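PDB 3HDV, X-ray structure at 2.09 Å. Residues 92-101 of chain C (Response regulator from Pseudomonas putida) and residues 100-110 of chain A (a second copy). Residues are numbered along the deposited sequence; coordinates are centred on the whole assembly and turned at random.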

# COMPACT_ATOMS: atom_id res chain seq x y z
N ASP C 92 -7.28 7.26 -16.99
CA ASP C 92 -6.99 8.07 -18.17
C ASP C 92 -8.04 9.15 -18.24
O ASP C 92 -8.99 9.16 -17.45
CB ASP C 92 -7.04 7.19 -19.45
CG ASP C 92 -8.30 6.33 -19.51
OD1 ASP C 92 -9.40 6.84 -19.68
OD2 ASP C 92 -8.18 5.09 -19.41
N VAL C 93 -7.88 10.06 -19.20
CA VAL C 93 -8.75 11.22 -19.31
C VAL C 93 -10.19 10.85 -19.55
O VAL C 93 -11.07 11.49 -19.00
CB VAL C 93 -8.20 12.22 -20.37
CG1 VAL C 93 -9.30 13.15 -20.93
CG2 VAL C 93 -7.02 12.99 -19.77
N GLU C 94 -10.47 9.86 -20.39
CA GLU C 94 -11.85 9.55 -20.73
C GLU C 94 -12.56 8.94 -19.51
O GLU C 94 -13.70 9.25 -19.27
CB GLU C 94 -11.95 8.65 -22.01
CG GLU C 94 -11.37 9.38 -23.33
CD GLU C 94 -11.84 8.75 -24.67
OE1 GLU C 94 -12.08 7.51 -24.67
OE2 GLU C 94 -11.96 9.50 -25.72
N GLU C 95 -11.88 8.09 -18.76
CA GLU C 95 -12.44 7.56 -17.51
C GLU C 95 -12.62 8.66 -16.46
O GLU C 95 -13.65 8.74 -15.78
CB GLU C 95 -11.60 6.41 -16.96
CG GLU C 95 -12.34 5.60 -15.90
CD GLU C 95 -11.42 4.71 -15.09
OE1 GLU C 95 -11.90 3.68 -14.57
OE2 GLU C 95 -10.21 5.03 -15.01
N ALA C 96 -11.67 9.57 -16.33
CA ALA C 96 -11.88 10.69 -15.37
C ALA C 96 -13.09 11.56 -15.72
O ALA C 96 -13.86 11.97 -14.83
CB ALA C 96 -10.64 11.53 -15.21
N VAL C 97 -13.27 11.80 -17.01
CA VAL C 97 -14.42 12.52 -17.50
C VAL C 97 -15.75 11.75 -17.24
O VAL C 97 -16.71 12.36 -16.76
CB VAL C 97 -14.23 12.94 -19.03
CG1 VAL C 97 -15.57 13.34 -19.68
CG2 VAL C 97 -13.23 14.09 -19.14
N ASP C 98 -15.78 10.43 -17.51
CA ASP C 98 -16.97 9.58 -17.18
C ASP C 98 -17.34 9.69 -15.71
O ASP C 98 -18.52 9.84 -15.36
CB ASP C 98 -16.69 8.10 -17.48
CG ASP C 98 -16.61 7.79 -18.96
OD1 ASP C 98 -17.15 8.58 -19.78
OD2 ASP C 98 -15.98 6.76 -19.28
N VAL C 99 -16.32 9.57 -14.85
CA VAL C 99 -16.44 9.69 -13.38
C VAL C 99 -16.94 11.09 -12.91
O VAL C 99 -17.91 11.20 -12.13
CB VAL C 99 -15.12 9.26 -12.69
CG1 VAL C 99 -15.16 9.55 -11.16
CG2 VAL C 99 -14.85 7.75 -12.92
N MSE C 100 -16.30 12.15 -13.39
CA MSE C 100 -16.78 13.52 -13.14
C MSE C 100 -18.24 13.81 -13.58
O MSE C 100 -18.95 14.53 -12.90
CB MSE C 100 -15.81 14.55 -13.73
CG MSE C 100 -14.38 14.54 -13.08
SE MSE C 100 -14.51 14.98 -11.17
CE MSE C 100 -14.89 16.89 -11.31
N HIS C 101 -18.68 13.22 -14.68
CA HIS C 101 -20.07 13.33 -15.13
C HIS C 101 -21.03 12.75 -14.09
O HIS C 101 -22.18 13.18 -14.02
CB HIS C 101 -20.31 12.63 -16.46
CG HIS C 101 -19.98 13.48 -17.65
ND1 HIS C 101 -20.59 14.70 -17.89
CD2 HIS C 101 -19.07 13.31 -18.65
CE1 HIS C 101 -20.09 15.23 -18.99
NE2 HIS C 101 -19.17 14.42 -19.48
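Chain A 100-110: MHLGVVDFLLK

Chain A meets the chain C helix with three kinds of backbone in succession. Met A100 lies near the end of a helix that begins earlier in the chain; the backbone then turns through Gly A103, whose positive phi (74°) is a conformation glycine adopts most easily, and by Phe A107 to Leu A109 it is an extended strand. The strand runs nearly antiparallel to helix 93-101, at 167° between their N-to-C directions, with the axes 9.3 Å apart at closest approach. The nearest CA pairs are Leu A109 with Glu C94 (CA to CA 7.9 Å), Phe A107 with Val C97 (CA to CA 6.9 Å) and, before the strand, Met A100 with Met C100 (CA to CA 6.5 Å). On chain C, Asp C92 caps the helix, its OD1 accepting from Glu C95 N at 2.9 Å.

The apolar contacts follow one face of the helix. Val C93, Val C97 and Met C100, spaced three or four residues apart, all point toward chain A. In the strand, side chains alternate, so Phe A107 and Leu A109 point toward the helix while Leu A108 points away. Val C93 CG1 lies 4.0 Å from Phe A107 CE2 and 3.9 Å from Leu A109 CD2; Val C97 CG2 packs 3.7 Å from Phe A107 CB. The compact, branched valines offer methyl groups close to the helix backbone, letting the strand's larger side chains settle against them. Beside them, the aliphatic part of Glu C94 serves as an apolar surface, its CG 3.9 Å from Leu A109 CD1.

The selenomethionines form a reciprocal arrangement. Met C100 CB and Met A100 CB approach to 3.6 Å, and each flexible side chain, m at all three chi angles, carries its methyl over the histidine of the other chain. Met A100 CE stands 3.5 Å from the centroid of the His C101 ring, and Met C100 CE 3.8 Å from that of the His A101 ring, both CH-pi contacts over a ring face.

Polar contacts complete the fit. While its face receives the methyl, the His C101 ring uses its edge for a hydrogen bond, NE2 donating to Asp A106 OD1 at 2.9 Å with a nearly straight angle of 161°. The same OD1 accepts from Phe A107 N at 2.9 Å, which ties the carboxylate to the backbone of the following residue. At the other end, a water donates to Glu C94 OE2 (2.6 Å from the water O) and accepts from Leu A109 N (3.0 Å from the water O), bridging helix and strand.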

# COMPACT_ATOMS: atom_id res chain seq x y z
N MSE A 100 -13.61 19.91 -15.47
CA MSE A 100 -14.95 19.36 -15.18
C MSE A 100 -15.51 20.00 -13.90
O MSE A 100 -16.73 20.14 -13.72
CB MSE A 100 -14.90 17.83 -15.00
CG MSE A 100 -14.65 17.01 -16.31
SE MSE A 100 -16.10 17.27 -17.59
CE MSE A 100 -17.53 16.16 -16.75
N HIS A 101 -14.62 20.37 -13.00
CA HIS A 101 -15.04 21.11 -11.83
C HIS A 101 -15.74 22.44 -12.22
O HIS A 101 -16.60 22.93 -11.47
CB HIS A 101 -13.82 21.42 -10.97
CG HIS A 101 -13.51 20.35 -9.98
ND1 HIS A 101 -14.44 19.86 -9.08
CD2 HIS A 101 -12.35 19.72 -9.69
CE1 HIS A 101 -13.88 18.94 -8.33
NE2 HIS A 101 -12.60 18.86 -8.65
N LEU A 102 -15.39 22.98 -13.38
CA LEU A 102 -15.99 24.21 -13.89
C LEU A 102 -17.33 24.02 -14.60
O LEU A 102 -17.85 24.98 -15.17
CB LEU A 102 -14.98 24.96 -14.78
CG LEU A 102 -13.69 25.49 -14.11
CD1 LEU A 102 -12.52 25.73 -15.08
CD2 LEU A 102 -13.88 26.74 -13.19
N GLY A 103 -17.88 22.81 -14.62
CA GLY A 103 -19.25 22.55 -15.16
C GLY A 103 -19.44 22.58 -16.69
O GLY A 103 -20.52 22.94 -17.21
N VAL A 104 -18.42 22.18 -17.45
CA VAL A 104 -18.57 22.09 -18.90
C VAL A 104 -19.58 21.00 -19.25
O VAL A 104 -19.73 19.99 -18.54
CB VAL A 104 -17.19 21.89 -19.64
CG1 VAL A 104 -16.25 23.05 -19.33
CG2 VAL A 104 -16.56 20.59 -19.22
N VAL A 105 -20.28 21.20 -20.36
CA VAL A 105 -21.23 20.26 -20.91
C VAL A 105 -20.55 18.89 -21.13
O VAL A 105 -21.10 17.85 -20.79
CB VAL A 105 -21.82 20.82 -22.24
CG1 VAL A 105 -22.73 19.78 -22.97
CG2 VAL A 105 -22.62 22.03 -21.92
N ASP A 106 -19.36 18.91 -21.72
CA ASP A 106 -18.61 17.68 -21.96
C ASP A 106 -17.20 18.07 -22.31
O ASP A 106 -16.92 19.24 -22.53
CB ASP A 106 -19.23 16.83 -23.09
CG ASP A 106 -19.09 15.31 -22.85
OD1 ASP A 106 -18.18 14.84 -22.12
OD2 ASP A 106 -19.86 14.59 -23.46
N PHE A 107 -16.36 17.05 -22.34
CA PHE A 107 -14.94 17.17 -22.51
C PHE A 107 -14.58 16.04 -23.49
O PHE A 107 -14.54 14.88 -23.14
CB PHE A 107 -14.27 16.99 -21.14
CG PHE A 107 -12.79 17.32 -21.11
CD1 PHE A 107 -12.34 18.41 -20.35
CD2 PHE A 107 -11.85 16.54 -21.79
CE1 PHE A 107 -11.01 18.73 -20.27
CE2 PHE A 107 -10.48 16.86 -21.73
CZ PHE A 107 -10.06 17.95 -20.97
N LEU A 108 -14.37 16.42 -24.76
CA LEU A 108 -14.10 15.44 -25.83
C LEU A 108 -12.64 15.49 -26.24
O LEU A 108 -12.08 16.58 -26.37
CB LEU A 108 -14.99 15.71 -27.07
CG LEU A 108 -16.49 15.82 -26.80
CD1 LEU A 108 -17.22 16.05 -28.05
CD2 LEU A 108 -17.07 14.64 -26.02
N LEU A 109 -12.02 14.32 -26.40
CA LEU A 109 -10.69 14.25 -26.98
C LEU A 109 -10.69 14.21 -28.53
O LEU A 109 -11.62 13.70 -29.15
CB LEU A 109 -9.91 13.05 -26.43
CG LEU A 109 -9.47 13.05 -24.97
CD1 LEU A 109 -8.66 11.79 -24.67
CD2 LEU A 109 -8.71 14.37 -24.56
N LYS A 110 -9.62 14.72 -29.12
CA LYS A 110 -9.43 14.69 -30.58
C LYS A 110 -8.74 13.39 -30.94
O LYS A 110 -7.94 12.92 -30.16
CB LYS A 110 -8.53 15.83 -31.01
CG LYS A 110 -9.26 17.11 -31.17
CD LYS A 110 -8.24 18.20 -31.15
CE LYS A 110 -8.72 19.35 -31.86
NZ LYS A 110 -7.50 20.03 -32.45
O HOH W 1 -13.24 11.73 -25.53